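Side-chain contacts in fimbrial subunit CupB6 (PDB 5CYL), which probably serves as the adhesive tip of a Pseudomonas aeruginosa chaperone-usher pilus, helping the bacterium attach to surfaces and form biofilms: residues L58-N63 with T119-L124; G84-V89 with K96-V101. One frame throughout, in Å; residues are numbered along the deposited sequence.

Contact 1 (L58-N63 with T119-L124)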
ATOM      1  N   LEU A  58     -30.220  16.665 -23.437  1.00 61.89           N
ATOM      2  CA  LEU A  58     -28.833  16.845 -23.030  1.00 59.01           C
ATOM      3  C   LEU A  58     -28.207  15.463 -22.899  1.00 60.64           C
ATOM      4  O   LEU A  58     -28.575  14.702 -22.012  1.00 60.63           O
ATOM      5  CB  LEU A  58     -28.782  17.602 -21.708  1.00 53.03           C
ATOM      6  CG  LEU A  58     -27.508  18.435 -21.501  1.00 49.44           C
ATOM      7  CD1 LEU A  58     -27.057  19.112 -22.771  1.00 46.95           C
ATOM      8  CD2 LEU A  58     -27.672  19.503 -20.431  1.00 48.36           C
ATOM      9  N   VAL A  59     -27.314  15.128 -23.816  1.00 59.32           N
ATOM     10  CA  VAL A  59     -26.656  13.828 -23.808  1.00 57.17           C
ATOM     11  C   VAL A  59     -25.317  13.937 -23.099  1.00 54.03           C
ATOM     12  O   VAL A  59     -24.467  14.747 -23.477  1.00 51.50           O
ATOM     13  CB  VAL A  59     -26.430  13.298 -25.224  1.00 57.32           C
ATOM     14  CG1 VAL A  59     -25.830  11.911 -25.150  1.00 57.65           C
ATOM     15  CG2 VAL A  59     -27.749  13.281 -25.972  1.00 55.49           C
ATOM     16  N   ILE A  60     -25.129  13.135 -22.063  1.00 51.82           N
ATOM     17  CA  ILE A  60     -23.870  13.137 -21.329  1.00 49.95           C
ATOM     18  C   ILE A  60     -22.997  11.980 -21.819  1.00 53.90           C
ATOM     19  O   ILE A  60     -23.383  10.810 -21.743  1.00 58.06           O
ATOM     20  CB  ILE A  60     -24.099  13.084 -19.833  1.00 48.44           C
ATOM     21  CG1 ILE A  60     -25.064  14.199 -19.430  1.00 45.35           C
ATOM     22  CG2 ILE A  60     -22.792  13.248 -19.083  1.00 51.24           C
ATOM     23  CD1 ILE A  60     -25.589  14.082 -18.014  1.00 49.85           C
ATOM     24  N   GLY A  61     -21.835  12.332 -22.355  1.00 51.13           N
ATOM     25  CA  GLY A  61     -20.874  11.366 -22.883  1.00 51.58           C
ATOM     26  C   GLY A  61     -19.561  11.368 -22.110  1.00 50.54           C
ATOM     27  O   GLY A  61     -19.226  12.342 -21.448  1.00 50.40           O
ATOM     28  N   GLY A  62     -18.815  10.277 -22.212  1.00 49.18           N
ATOM     29  CA  GLY A  62     -17.467  10.206 -21.638  1.00 47.24           C
ATOM     30  C   GLY A  62     -16.537   9.382 -22.480  1.00 46.48           C
ATOM     31  O   GLY A  62     -16.953   8.505 -23.208  1.00 45.06           O
ATOM     32  N   ASN A  63     -15.258   9.688 -22.415  1.00 48.33           N
ATOM     33  CA  ASN A  63     -14.246   8.754 -22.906  1.00 49.63           C
ATOM     34  C   ASN A  63     -12.890   9.127 -22.336  1.00 51.67           C
ATOM     35  O   ASN A  63     -12.673  10.258 -21.914  1.00 56.01           O
ATOM     36  CB  ASN A  63     -14.191   8.760 -24.419  1.00 51.12           C
ATOM     37  CG  ASN A  63     -13.558  10.007 -24.960  1.00 51.82           C
ATOM     38  OD1 ASN A  63     -13.663  11.086 -24.395  1.00 54.56           O
ATOM     39  ND2 ASN A  63     -12.888   9.869 -26.078  1.00 50.72           N
ATOM     40  N   THR A 119     -29.177  20.596 -13.864  1.00 59.32           N
ATOM     41  CA  THR A 119     -29.305  19.164 -13.670  1.00 57.68           C
ATOM     42  C   THR A 119     -28.032  18.581 -13.042  1.00 56.90           C
ATOM     43  O   THR A 119     -27.042  19.282 -12.889  1.00 56.54           O
ATOM     44  CB  THR A 119     -29.617  18.450 -14.992  1.00 57.33           C
ATOM     45  OG1 THR A 119     -30.012  17.122 -14.708  1.00 54.69           O
ATOM     46  CG2 THR A 119     -28.425  18.446 -15.953  1.00 56.30           C
ATOM     47  N   THR A 120     -28.055  17.304 -12.682  1.00 55.11           N
ATOM     48  CA  THR A 120     -26.853  16.675 -12.120  1.00 54.60           C
ATOM     49  C   THR A 120     -26.312  15.553 -13.033  1.00 55.03           C
ATOM     50  O   THR A 120     -27.061  14.921 -13.754  1.00 56.30           O
ATOM     51  CB  THR A 120     -27.124  16.102 -10.727  1.00 52.77           C
ATOM     52  OG1 THR A 120     -28.044  15.024 -10.875  1.00 57.44           O
ATOM     53  CG2 THR A 120     -27.688  17.139  -9.794  1.00 47.80           C
ATOM     54  N   SER A 121     -25.004  15.340 -12.996  1.00 53.91           N
ATOM     55  CA  SER A 121     -24.367  14.144 -13.551  1.00 53.83           C
ATOM     56  C   SER A 121     -23.780  13.295 -12.397  1.00 55.18           C
ATOM     57  O   SER A 121     -23.055  13.830 -11.541  1.00 55.41           O
ATOM     58  CB  SER A 121     -23.296  14.539 -14.561  1.00 51.57           C
ATOM     59  OG  SER A 121     -22.954  13.429 -15.393  1.00 52.58           O
ATOM     60  N   ASP A 122     -24.071  11.993 -12.409  1.00 55.87           N
ATOM     61  CA  ASP A 122     -23.734  11.098 -11.291  1.00 54.75           C
ATOM     62  C   ASP A 122     -22.779   9.978 -11.686  1.00 52.34           C
ATOM     63  O   ASP A 122     -23.006   9.263 -12.659  1.00 52.74           O
ATOM     64  CB  ASP A 122     -25.014  10.535 -10.652  1.00 59.82           C
ATOM     65  CG  ASP A 122     -25.741  11.557  -9.800  1.00 67.10           C
ATOM     66  OD1 ASP A 122     -25.086  12.546  -9.377  1.00 68.83           O
ATOM     67  OD2 ASP A 122     -26.940  11.378  -9.514  1.00 66.92           O
ATOM     68  N   TYR A 123     -21.710   9.833 -10.903  1.00 51.43           N
ATOM     69  CA  TYR A 123     -20.596   8.924 -11.238  1.00 47.04           C
ATOM     70  C   TYR A 123     -20.174   8.090 -10.060  1.00 45.05           C
ATOM     71  O   TYR A 123     -20.357   8.480  -8.899  1.00 42.84           O
ATOM     72  CB  TYR A 123     -19.351   9.705 -11.673  1.00 45.85           C
ATOM     73  CG  TYR A 123     -19.551  10.541 -12.893  1.00 45.45           C
ATOM     74  CD1 TYR A 123     -19.430   9.992 -14.175  1.00 45.49           C
ATOM     75  CD2 TYR A 123     -19.880  11.881 -12.766  1.00 44.45           C
ATOM     76  CE1 TYR A 123     -19.619  10.773 -15.298  1.00 43.00           C
ATOM     77  CE2 TYR A 123     -20.084  12.656 -13.888  1.00 44.59           C
ATOM     78  CZ  TYR A 123     -19.955  12.077 -15.137  1.00 45.40           C
ATOM     79  OH  TYR A 123     -20.156  12.869 -16.226  1.00 51.60           O
ATOM     80  N   LEU A 124     -19.579   6.954 -10.387  1.00 43.38           N
ATOM     81  CA  LEU A 124     -18.947   6.121  -9.408  1.00 43.88           C
ATOM     82  C   LEU A 124     -17.449   6.007  -9.672  1.00 44.54           C
ATOM     83  O   LEU A 124     -17.024   5.547 -10.728  1.00 41.89           O
ATOM     84  CB  LEU A 124     -19.586   4.723  -9.376  1.00 44.08           C
ATOM     85  CG  LEU A 124     -18.999   3.765  -8.295  1.00 42.57           C
ATOM     86  CD1 LEU A 124     -19.203   4.222  -6.847  1.00 38.85           C
ATOM     87  CD2 LEU A 124     -19.577   2.385  -8.489  1.00 40.01           C
TER
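Ile-60 meets Ser-121 and Tyr-123 across the interior of a beta sandwich, a worked example of how strands of two facing sheets can meet through side chains. Even the closest CA atoms, those of Ile-60 and Ser-121, stand 7.9 Å apart, so the gap is filled by branches rather than backbone. With CG2 of Ile-60 opposite the backbone N and CG1 opposite the carbonyl carbon (chi1 -53°), both arms of the isoleucine are presented to the facing strand. CG2 lies 3.7 Å from Ser-121 OG, while CD1, carried outward by an extended chi2, reaches the same OG at 3.8 Å. The serine hydroxyl is thus covered by two methyl groups. Tyr-123 starts from the flank, its CB pointing neither straight at 58-63 nor away from it, and the ring then leans in until OH is 3.9 Å from Ile-60 CG2. The two side chains cross obliquely, methyl against phenol oxygen. Two residues apart on one strand, Ser-121 and Tyr-123 bring OG and OH within 3.0 Å in a weak hydrogen bond; the hydroxyls of these two buried residues thus have each other, if weakly, as polar partners. Around this centre, Leu-45 and Tyr-47 of strand 35-50 pack on Leu-58, Val-89 and Ile-99 lie against Tyr-123, and Arg-111 of strand 106-112 touches Leu-58, Ile-60 and Thr-119. Strand 56-65 is bonded between strands 106-112 and 151-160, and strand 118-129 pairs with 35-50 and 83-90 in the opposing sheet.

Contact 2 (G84-V89 with K96-V101)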
ATOM      1  N   GLY A  84      -5.461   0.376 -10.261  1.00 40.43           N
ATOM      2  CA  GLY A  84      -6.063   0.952 -11.473  1.00 39.48           C
ATOM      3  C   GLY A  84      -7.294   1.797 -11.171  1.00 43.29           C
ATOM      4  O   GLY A  84      -8.005   1.551 -10.208  1.00 45.71           O
ATOM      5  N   TYR A  85      -7.511   2.805 -12.006  1.00 44.21           N
ATOM      6  CA  TYR A  85      -8.624   3.743 -11.822  1.00 42.23           C
ATOM      7  C   TYR A  85      -9.683   3.504 -12.884  1.00 42.89           C
ATOM      8  O   TYR A  85      -9.387   3.456 -14.088  1.00 42.94           O
ATOM      9  CB  TYR A  85      -8.129   5.178 -11.892  1.00 43.61           C
ATOM     10  CG  TYR A  85      -9.209   6.223 -11.718  1.00 46.95           C
ATOM     11  CD1 TYR A  85     -10.012   6.251 -10.585  1.00 48.71           C
ATOM     12  CD2 TYR A  85      -9.413   7.191 -12.691  1.00 42.97           C
ATOM     13  CE1 TYR A  85     -11.001   7.207 -10.434  1.00 51.02           C
ATOM     14  CE2 TYR A  85     -10.373   8.186 -12.533  1.00 42.74           C
ATOM     15  CZ  TYR A  85     -11.184   8.176 -11.407  1.00 46.86           C
ATOM     16  OH  TYR A  85     -12.149   9.124 -11.236  1.00 46.29           O
ATOM     17  N   ARG A  86     -10.913   3.342 -12.429  1.00 41.47           N
ATOM     18  CA  ARG A  86     -12.056   3.108 -13.300  1.00 41.96           C
ATOM     19  C   ARG A  86     -13.163   4.069 -12.882  1.00 44.86           C
ATOM     20  O   ARG A  86     -13.495   4.166 -11.704  1.00 46.19           O
ATOM     21  CB  ARG A  86     -12.527   1.657 -13.106  1.00 41.33           C
ATOM     22  CG  ARG A  86     -13.618   1.163 -14.017  1.00 43.89           C
ATOM     23  CD  ARG A  86     -13.705  -0.351 -13.895  1.00 46.17           C
ATOM     24  NE  ARG A  86     -14.119  -0.795 -12.563  1.00 48.10           N
ATOM     25  CZ  ARG A  86     -13.974  -2.030 -12.091  1.00 48.93           C
ATOM     26  NH1 ARG A  86     -13.401  -2.979 -12.834  1.00 47.27           N
ATOM     27  NH2 ARG A  86     -14.394  -2.345 -10.865  1.00 48.89           N
ATOM     28  N   ILE A  87     -13.744   4.786 -13.827  1.00 45.08           N
ATOM     29  CA  ILE A  87     -14.869   5.687 -13.506  1.00 43.01           C
ATOM     30  C   ILE A  87     -16.102   5.372 -14.350  1.00 44.16           C
ATOM     31  O   ILE A  87     -16.036   5.186 -15.544  1.00 44.83           O
ATOM     32  CB  ILE A  87     -14.487   7.164 -13.631  1.00 41.88           C
ATOM     33  CG1 ILE A  87     -15.623   8.033 -13.086  1.00 43.08           C
ATOM     34  CG2 ILE A  87     -14.100   7.528 -15.067  1.00 43.78           C
ATOM     35  CD1 ILE A  87     -15.247   9.471 -12.805  1.00 44.90           C
ATOM     36  N   SER A  88     -17.233   5.269 -13.675  1.00 48.42           N
ATOM     37  CA  SER A  88     -18.512   4.944 -14.341  1.00 51.53           C
ATOM     38  C   SER A  88     -19.623   5.913 -13.924  1.00 50.67           C
ATOM     39  O   SER A  88     -19.575   6.527 -12.866  1.00 45.96           O
ATOM     40  CB  SER A  88     -18.898   3.492 -14.115  1.00 51.75           C
ATOM     41  OG  SER A  88     -18.481   3.097 -12.834  1.00 67.28           O
ATOM     42  N   VAL A  89     -20.625   6.042 -14.792  1.00 52.62           N
ATOM     43  CA  VAL A  89     -21.783   6.922 -14.516  1.00 54.23           C
ATOM     44  C   VAL A  89     -23.000   6.113 -14.118  1.00 57.57           C
ATOM     45  O   VAL A  89     -23.286   5.096 -14.749  1.00 54.94           O
ATOM     46  CB  VAL A  89     -22.135   7.819 -15.706  1.00 50.37           C
ATOM     47  CG1 VAL A  89     -20.894   8.533 -16.228  1.00 55.89           C
ATOM     48  CG2 VAL A  89     -22.745   7.019 -16.819  1.00 50.70           C
ATOM     49  N   LYS A  96     -25.325   0.942 -14.788  1.00 73.65           N
ATOM     50  CA  LYS A  96     -23.983   1.424 -14.457  1.00 65.55           C
ATOM     51  C   LYS A  96     -23.160   1.282 -15.726  1.00 60.45           C
ATOM     52  O   LYS A  96     -23.023   0.191 -16.256  1.00 52.88           O
ATOM     53  CB  LYS A  96     -23.365   0.600 -13.339  1.00 68.99           C
ATOM     54  CG  LYS A  96     -22.691   1.420 -12.251  1.00 77.32           C
ATOM     55  CD  LYS A  96     -22.425   0.632 -10.962  1.00 80.61           C
ATOM     56  CE  LYS A  96     -22.773   1.466  -9.717  1.00 85.89           C
ATOM     57  NZ  LYS A  96     -23.025   0.712  -8.458  1.00 82.98           N
ATOM     58  N   ARG A  97     -22.650   2.397 -16.221  1.00 57.54           N
ATOM     59  CA  ARG A  97     -21.827   2.385 -17.427  1.00 55.34           C
ATOM     60  C   ARG A  97     -20.448   2.970 -17.125  1.00 54.02           C
ATOM     61  O   ARG A  97     -20.325   4.081 -16.591  1.00 57.05           O
ATOM     62  CB  ARG A  97     -22.509   3.148 -18.562  1.00 52.79           C
ATOM     63  CG  ARG A  97     -23.740   2.458 -19.106  1.00 52.38           C
ATOM     64  CD  ARG A  97     -24.350   3.209 -20.281  1.00 54.45           C
ATOM     65  NE  ARG A  97     -25.628   2.617 -20.693  1.00 50.67           N
ATOM     66  CZ  ARG A  97     -26.809   2.973 -20.177  1.00 52.66           C
ATOM     67  NH1 ARG A  97     -26.892   3.883 -19.205  1.00 50.41           N
ATOM     68  NH2 ARG A  97     -27.901   2.391 -20.637  1.00 53.12           N
ATOM     69  N   VAL A  98     -19.418   2.212 -17.491  1.00 48.79           N
ATOM     70  CA  VAL A  98     -18.050   2.642 -17.287  1.00 46.21           C
ATOM     71  C   VAL A  98     -17.630   3.524 -18.463  1.00 46.12           C
ATOM     72  O   VAL A  98     -17.929   3.213 -19.614  1.00 45.80           O
ATOM     73  CB  VAL A  98     -17.101   1.447 -17.176  1.00 43.53           C
ATOM     74  CG1 VAL A  98     -16.873   0.776 -18.532  1.00 38.42           C
ATOM     75  CG2 VAL A  98     -15.761   1.884 -16.607  1.00 44.20           C
ATOM     76  N   ILE A  99     -16.991   4.649 -18.177  1.00 44.67           N
ATOM     77  CA  ILE A  99     -16.490   5.510 -19.239  1.00 40.98           C
ATOM     78  C   ILE A  99     -15.436   4.685 -19.937  1.00 40.09           C
ATOM     79  O   ILE A  99     -14.574   4.133 -19.288  1.00 40.70           O
ATOM     80  CB  ILE A  99     -15.925   6.804 -18.677  1.00 41.45           C
ATOM     81  CG1 ILE A  99     -17.042   7.559 -17.912  1.00 41.53           C
ATOM     82  CG2 ILE A  99     -15.300   7.646 -19.791  1.00 39.90           C
ATOM     83  CD1 ILE A  99     -16.538   8.617 -16.979  1.00 42.23           C
ATOM     84  N   PRO A 100     -15.510   4.570 -21.262  1.00 40.46           N
ATOM     85  CA  PRO A 100     -14.560   3.692 -21.928  1.00 42.05           C
ATOM     86  C   PRO A 100     -13.285   4.385 -22.351  1.00 49.25           C
ATOM     87  O   PRO A 100     -13.238   5.614 -22.422  1.00 58.98           O
ATOM     88  CB  PRO A 100     -15.305   3.255 -23.191  1.00 39.91           C
ATOM     89  CG  PRO A 100     -16.198   4.399 -23.512  1.00 40.18           C
ATOM     90  CD  PRO A 100     -16.551   5.055 -22.182  1.00 40.18           C
ATOM     91  N   VAL A 101     -12.272   3.606 -22.676  1.00 49.44           N
ATOM     92  CA  VAL A 101     -11.100   4.160 -23.331  1.00 49.48           C
ATOM     93  C   VAL A 101     -11.314   3.963 -24.830  1.00 51.35           C
ATOM     94  O   VAL A 101     -11.240   2.861 -25.321  1.00 53.90           O
ATOM     95  CB  VAL A 101      -9.820   3.447 -22.880  1.00 48.49           C
ATOM     96  CG1 VAL A 101      -8.632   4.023 -23.623  1.00 48.65           C
ATOM     97  CG2 VAL A 101      -9.618   3.570 -21.372  1.00 44.23           C
TER
HETATM   98  O   HOH W   1     -13.130   4.560 -16.329  1.00 54.08           O
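Val-89 and Arg-97 form the hydrogen-bonded antiparallel pair of a beta hairpin, with Val-89 N bonded to Arg-97 O at 2.7 Å and Arg-97 N returning to Val-89 O at 3.1 Å. Farther along, Ile-99 N reaches Ile-87 O at 2.9 Å, but the reciprocal link passes through a water: Ile-87 N donates to it at 2.6 Å, and it holds Ile-99 O only weakly. Strand 96-98 is therefore giving way to loop here. The better buried side is apolar. Ile-87 and Ile-99 lie side by side and point the same way, CG2 of Ile-87 against CD1 of Ile-99, with Trp-64 packing on both. Chi1 of -60° leaves Ile-99 CG1 beside its own N and carries CD1 back toward strand 83-90, where CG1 also passes 4.3 Å from Val-89 CG1. Leu-108 covers Val-89 and Ile-99. The solvent side is at Val-98 and Lys-96; Ser-88, the non-hydrogen-bonded partner of Val-98, is itself buried. Val-98 CG2 rests on the CG methylene of Arg-86, the side chains crossing at about a right angle, while Lys-96 leads its amine away. The chemistry implies a division of labour: main-chain bonds fix the register, apolar side chains pack the inner face, and the arginines find acids for salt bridges, Arg-86 with Glu-126 on strand 118-129 and Arg-97, on the Val-89 face, with Asp-93 in the hairpin's own turn.

Both contacts belong to the N-terminal half of the adhesin, and they show how one beta sandwich is held in two directions. Contact 1 is core: it spans two sheets, buries only 147 Å² and relies on sparse side-chain contacts. Contact 2 lies within one sheet, buries 387 Å², and runs from sandwich interior to exposed surface, with main-chain bonding as its frame. They share no strand, but strands 118-129 and 83-90 are neighbours in one sheet, which sets Tyr-123 beside Val-89. The backbone N of Asn-63, on strand 56-65 of the facing sheet, touches the Ile-99 side chain. In sequence, the hairpin is nested inside the loop closed by contact 1.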